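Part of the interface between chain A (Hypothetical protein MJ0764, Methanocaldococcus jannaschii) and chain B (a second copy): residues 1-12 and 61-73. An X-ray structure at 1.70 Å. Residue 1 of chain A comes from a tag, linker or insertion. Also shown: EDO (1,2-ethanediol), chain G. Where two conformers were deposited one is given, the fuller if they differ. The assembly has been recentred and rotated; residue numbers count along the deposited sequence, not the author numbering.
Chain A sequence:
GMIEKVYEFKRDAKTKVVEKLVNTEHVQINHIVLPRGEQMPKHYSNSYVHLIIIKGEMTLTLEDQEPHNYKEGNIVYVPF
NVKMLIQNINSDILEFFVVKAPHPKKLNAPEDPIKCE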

# COMPACT_ATOMS: atom_id res chain seq x y z
N GLY A 1 22.27 -12.42 -6.59
CA GLY A 1 21.35 -11.67 -5.72
C GLY A 1 20.01 -12.36 -5.60
O GLY A 1 19.78 -13.42 -6.19
N MSE A 2 19.11 -11.75 -4.87
CA MSE A 2 17.79 -12.32 -4.61
C MSE A 2 16.90 -11.94 -5.75
O MSE A 2 17.19 -10.98 -6.47
CB MSE A 2 17.24 -11.71 -3.33
CG MSE A 2 18.16 -11.92 -2.17
SE MSE A 2 17.24 -11.32 -0.60
CE MSE A 2 17.07 -9.40 -0.97
N ILE A 3 15.79 -12.68 -5.90
CA ILE A 3 14.79 -12.34 -6.87
C ILE A 3 14.05 -11.08 -6.45
O ILE A 3 13.74 -10.23 -7.29
CB ILE A 3 13.80 -13.53 -7.04
CG1 ILE A 3 14.52 -14.69 -7.76
CG2 ILE A 3 12.49 -13.08 -7.67
CD1 ILE A 3 13.82 -16.05 -7.66
N GLU A 4 13.76 -10.98 -5.15
CA GLU A 4 13.01 -9.87 -4.60
C GLU A 4 13.93 -8.69 -4.33
O GLU A 4 15.16 -8.86 -4.26
CB GLU A 4 12.28 -10.26 -3.31
CG GLU A 4 13.17 -10.55 -2.09
CD GLU A 4 13.56 -12.02 -1.90
OE1 GLU A 4 13.87 -12.70 -2.89
OE2 GLU A 4 13.60 -12.48 -0.74
N LYS A 5 13.31 -7.52 -4.23
CA LYS A 5 13.96 -6.29 -3.83
C LYS A 5 13.28 -5.81 -2.55
O LYS A 5 12.06 -5.89 -2.43
CB LYS A 5 13.84 -5.27 -4.98
CG LYS A 5 14.65 -4.01 -4.79
CD LYS A 5 14.91 -3.32 -6.14
N VAL A 6 14.07 -5.31 -1.61
CA VAL A 6 13.55 -4.94 -0.31
C VAL A 6 13.73 -3.43 -0.10
O VAL A 6 14.75 -2.86 -0.48
CB VAL A 6 14.27 -5.75 0.78
CG1 VAL A 6 13.66 -5.51 2.13
CG2 VAL A 6 14.19 -7.22 0.46
N TYR A 7 12.72 -2.82 0.52
CA TYR A 7 12.72 -1.44 0.94
C TYR A 7 12.35 -1.44 2.41
O TYR A 7 11.59 -2.30 2.87
CB TYR A 7 11.63 -0.65 0.20
CG TYR A 7 11.74 -0.69 -1.29
CD1 TYR A 7 11.36 -1.83 -2.03
CD2 TYR A 7 12.23 0.43 -2.01
CE1 TYR A 7 11.51 -1.86 -3.47
CE2 TYR A 7 12.34 0.42 -3.40
CZ TYR A 7 11.99 -0.74 -4.12
OH TYR A 7 12.08 -0.73 -5.50
N GLU A 8 12.80 -0.44 3.13
CA GLU A 8 12.37 -0.27 4.52
C GLU A 8 11.72 1.10 4.71
O GLU A 8 12.17 2.09 4.10
CB GLU A 8 13.53 -0.44 5.50
CG GLU A 8 14.19 -1.78 5.47
CD GLU A 8 15.54 -1.77 6.12
OE1 GLU A 8 16.10 -0.66 6.34
OE2 GLU A 8 16.06 -2.87 6.46
N PHE A 9 10.63 1.10 5.48
CA PHE A 9 9.93 2.31 5.88
C PHE A 9 10.07 2.49 7.39
O PHE A 9 10.17 1.51 8.15
CB PHE A 9 8.48 2.33 5.38
CG PHE A 9 7.53 1.32 6.03
CD1 PHE A 9 6.92 1.58 7.25
CD2 PHE A 9 7.24 0.13 5.39
CE1 PHE A 9 6.04 0.66 7.80
CE2 PHE A 9 6.38 -0.81 5.96
CZ PHE A 9 5.78 -0.53 7.16
N LYS A 10 10.10 3.75 7.82
CA LYS A 10 10.29 4.05 9.25
C LYS A 10 9.07 3.66 10.09
O LYS A 10 7.97 4.08 9.79
CB LYS A 10 10.56 5.55 9.43
CG LYS A 10 11.03 5.94 10.81
CD LYS A 10 11.67 7.35 10.78
CE LYS A 10 12.61 7.54 11.96
NZ LYS A 10 13.18 8.93 12.00
N ARG A 11 9.29 2.85 11.12
CA ARG A 11 8.24 2.45 12.06
C ARG A 11 8.15 3.39 13.23
O ARG A 11 9.16 3.93 13.71
CB ARG A 11 8.52 1.08 12.62
CG ARG A 11 8.49 -0.00 11.58
CD ARG A 11 8.91 -1.31 12.14
NE ARG A 11 10.36 -1.37 12.26
CZ ARG A 11 11.03 -1.63 13.38
NH1 ARG A 11 10.39 -1.87 14.52
NH2 ARG A 11 12.35 -1.67 13.34
N ASP A 12 6.93 3.55 13.72
CA ASP A 12 6.68 4.29 14.92
C ASP A 12 7.29 5.68 14.87
O ASP A 12 7.69 6.18 15.88
CB ASP A 12 7.21 3.53 16.13
CG ASP A 12 6.68 2.12 16.19
OD1 ASP A 12 5.46 1.95 15.95
OD2 ASP A 12 7.47 1.19 16.48
N THR B 61 8.87 -17.56 0.24
CA THR B 61 9.67 -18.45 -0.56
C THR B 61 9.38 -18.17 -2.03
O THR B 61 8.24 -18.29 -2.47
CB THR B 61 9.42 -19.95 -0.23
OG1 THR B 61 9.51 -20.14 1.20
CG2 THR B 61 10.47 -20.80 -0.86
N LEU B 62 10.43 -17.80 -2.76
CA LEU B 62 10.34 -17.51 -4.15
C LEU B 62 11.16 -18.52 -4.93
O LEU B 62 12.33 -18.81 -4.60
CB LEU B 62 10.86 -16.10 -4.47
CG LEU B 62 10.18 -14.93 -3.79
CD1 LEU B 62 10.79 -13.65 -4.35
CD2 LEU B 62 8.68 -14.93 -4.00
N GLU B 63 10.53 -19.08 -5.95
CA GLU B 63 11.19 -20.05 -6.82
C GLU B 63 11.98 -21.08 -6.03
O GLU B 63 11.40 -21.73 -5.18
CB GLU B 63 12.03 -19.36 -7.90
CG GLU B 63 11.26 -18.53 -8.87
CD GLU B 63 10.39 -19.32 -9.85
OE1 GLU B 63 10.65 -20.52 -10.09
OE2 GLU B 63 9.43 -18.74 -10.43
N ASP B 64 13.28 -21.23 -6.31
CA ASP B 64 14.15 -22.25 -5.69
C ASP B 64 14.97 -21.72 -4.52
O ASP B 64 15.87 -22.41 -4.01
CB ASP B 64 15.08 -22.85 -6.76
CG ASP B 64 14.34 -23.80 -7.70
N GLN B 65 14.66 -20.50 -4.08
CA GLN B 65 15.35 -19.88 -2.96
C GLN B 65 14.94 -20.52 -1.64
O GLN B 65 13.84 -21.05 -1.51
CB GLN B 65 15.00 -18.39 -2.85
CG GLN B 65 15.30 -17.54 -4.07
CD GLN B 65 15.19 -16.04 -3.82
OE1 GLN B 65 14.41 -15.55 -2.98
NE2 GLN B 65 15.95 -15.30 -4.59
N GLU B 66 15.84 -20.43 -0.67
CA GLU B 66 15.47 -20.65 0.73
C GLU B 66 14.41 -19.61 1.15
O GLU B 66 14.30 -18.53 0.56
CB GLU B 66 16.69 -20.57 1.63
CG GLU B 66 17.76 -21.62 1.30
CD GLU B 66 17.22 -23.04 1.33
OE1 GLU B 66 16.49 -23.40 2.29
OE2 GLU B 66 17.51 -23.80 0.37
N PRO B 67 13.59 -19.97 2.14
CA PRO B 67 12.61 -19.03 2.62
C PRO B 67 13.30 -17.81 3.21
O PRO B 67 14.32 -17.95 3.88
CB PRO B 67 11.88 -19.81 3.72
CG PRO B 67 12.71 -21.00 4.00
CD PRO B 67 13.50 -21.28 2.81
N HIS B 68 12.80 -16.62 2.89
CA HIS B 68 13.36 -15.39 3.46
C HIS B 68 12.33 -14.75 4.38
O HIS B 68 11.14 -14.72 4.04
CB HIS B 68 13.81 -14.43 2.34
CG HIS B 68 14.94 -14.97 1.50
ND1 HIS B 68 15.16 -14.55 0.21
CD2 HIS B 68 15.89 -15.89 1.76
CE1 HIS B 68 16.21 -15.19 -0.29
NE2 HIS B 68 16.67 -16.01 0.63
N ASN B 69 12.76 -14.24 5.54
CA ASN B 69 11.85 -13.60 6.49
C ASN B 69 11.89 -12.10 6.41
O ASN B 69 12.95 -11.48 6.38
CB ASN B 69 12.16 -14.04 7.91
CG ASN B 69 11.99 -15.55 8.11
OD1 ASN B 69 11.05 -16.15 7.61
ND2 ASN B 69 12.88 -16.14 8.87
N TYR B 70 10.71 -11.48 6.39
CA TYR B 70 10.60 -10.03 6.36
C TYR B 70 9.61 -9.58 7.42
O TYR B 70 8.59 -10.18 7.60
CB TYR B 70 10.13 -9.58 4.98
CG TYR B 70 11.17 -9.91 3.94
CD1 TYR B 70 12.39 -9.22 3.92
CD2 TYR B 70 10.98 -10.93 3.00
CE1 TYR B 70 13.39 -9.54 3.00
CE2 TYR B 70 11.97 -11.24 2.07
CZ TYR B 70 13.16 -10.52 2.06
OH TYR B 70 14.14 -10.86 1.17
N LYS B 71 9.96 -8.54 8.16
CA LYS B 71 9.15 -8.06 9.27
C LYS B 71 8.43 -6.78 8.88
O LYS B 71 8.71 -6.16 7.84
CB LYS B 71 10.05 -7.79 10.47
CG LYS B 71 10.64 -9.04 11.09
CD LYS B 71 11.74 -8.71 12.06
CE LYS B 71 12.36 -9.97 12.67
NZ LYS B 71 11.58 -10.49 13.83
N GLU B 72 7.52 -6.38 9.76
CA GLU B 72 6.92 -5.06 9.73
C GLU B 72 7.98 -4.00 9.45
O GLU B 72 9.08 -4.06 9.99
CB GLU B 72 6.28 -4.80 11.11
CG GLU B 72 5.81 -3.34 11.27
CD GLU B 72 5.33 -2.97 12.69
OE1 GLU B 72 5.17 -3.86 13.57
OE2 GLU B 72 5.11 -1.74 12.91
N GLY B 73 7.65 -3.03 8.60
CA GLY B 73 8.62 -2.00 8.17
C GLY B 73 9.30 -2.32 6.85
O GLY B 73 10.12 -1.55 6.39
C1 EDO G . 19.49 -18.24 -1.27
O1 EDO G . 18.21 -18.83 -1.38
C2 EDO G . 19.85 -18.31 0.20
O2 EDO G . 18.87 -17.52 0.90

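How do the backbones meet? From V6(A) to F9(A) the numbering rises together with Y70(B) to G73(B), and the gap closes from 8.9 Å between V6(A) CA and Y70(B) CA to 5.1 Å between F9(A) CA and G73(B) CA. One backbone hydrogen bond links the stretches just past their strands, from F9(A) N to G73(B) O at 2.8 Å. Elsewhere side chains bridge the gap.

Why is E4(A) folded as it is? Its CB points toward chain B, and chi1 in p with chi2 near -93°, between wells, brings the carboxylate to two donors at once. OE2 of E4(A) accepts from H68(B) ND1 at 2.8 Å and from Y70(B) OH at 2.6 Å, both reaching it at the edge of their rings. H68(B) and Y70(B) are two residues apart in one strand, so their side chains leave the same side; the strand points both CB atoms toward chain A, and chi1 m in each carries the ring on to E4(A) OE2.

What surrounds this polar centre? I3(A) CG2 packs on L62(B) CD1 at 3.8 Å, beside the type II' turn from L62(B) to Q65(B). V6(A) CG2 lies 3.5 Å from Y70(B) CE1, and the selenium of M2(A) sits obliquely 4.5 Å from the H68(B) ring centroid.

Why does glycine suit position 73? G73(B) CA lies 3.5 Å from the centroid of the F9(A) ring, over its face; chi1 p brings that ring nearer. A CB would crowd R11(A) CD, and phi 96° would jam it against the preceding carbonyl.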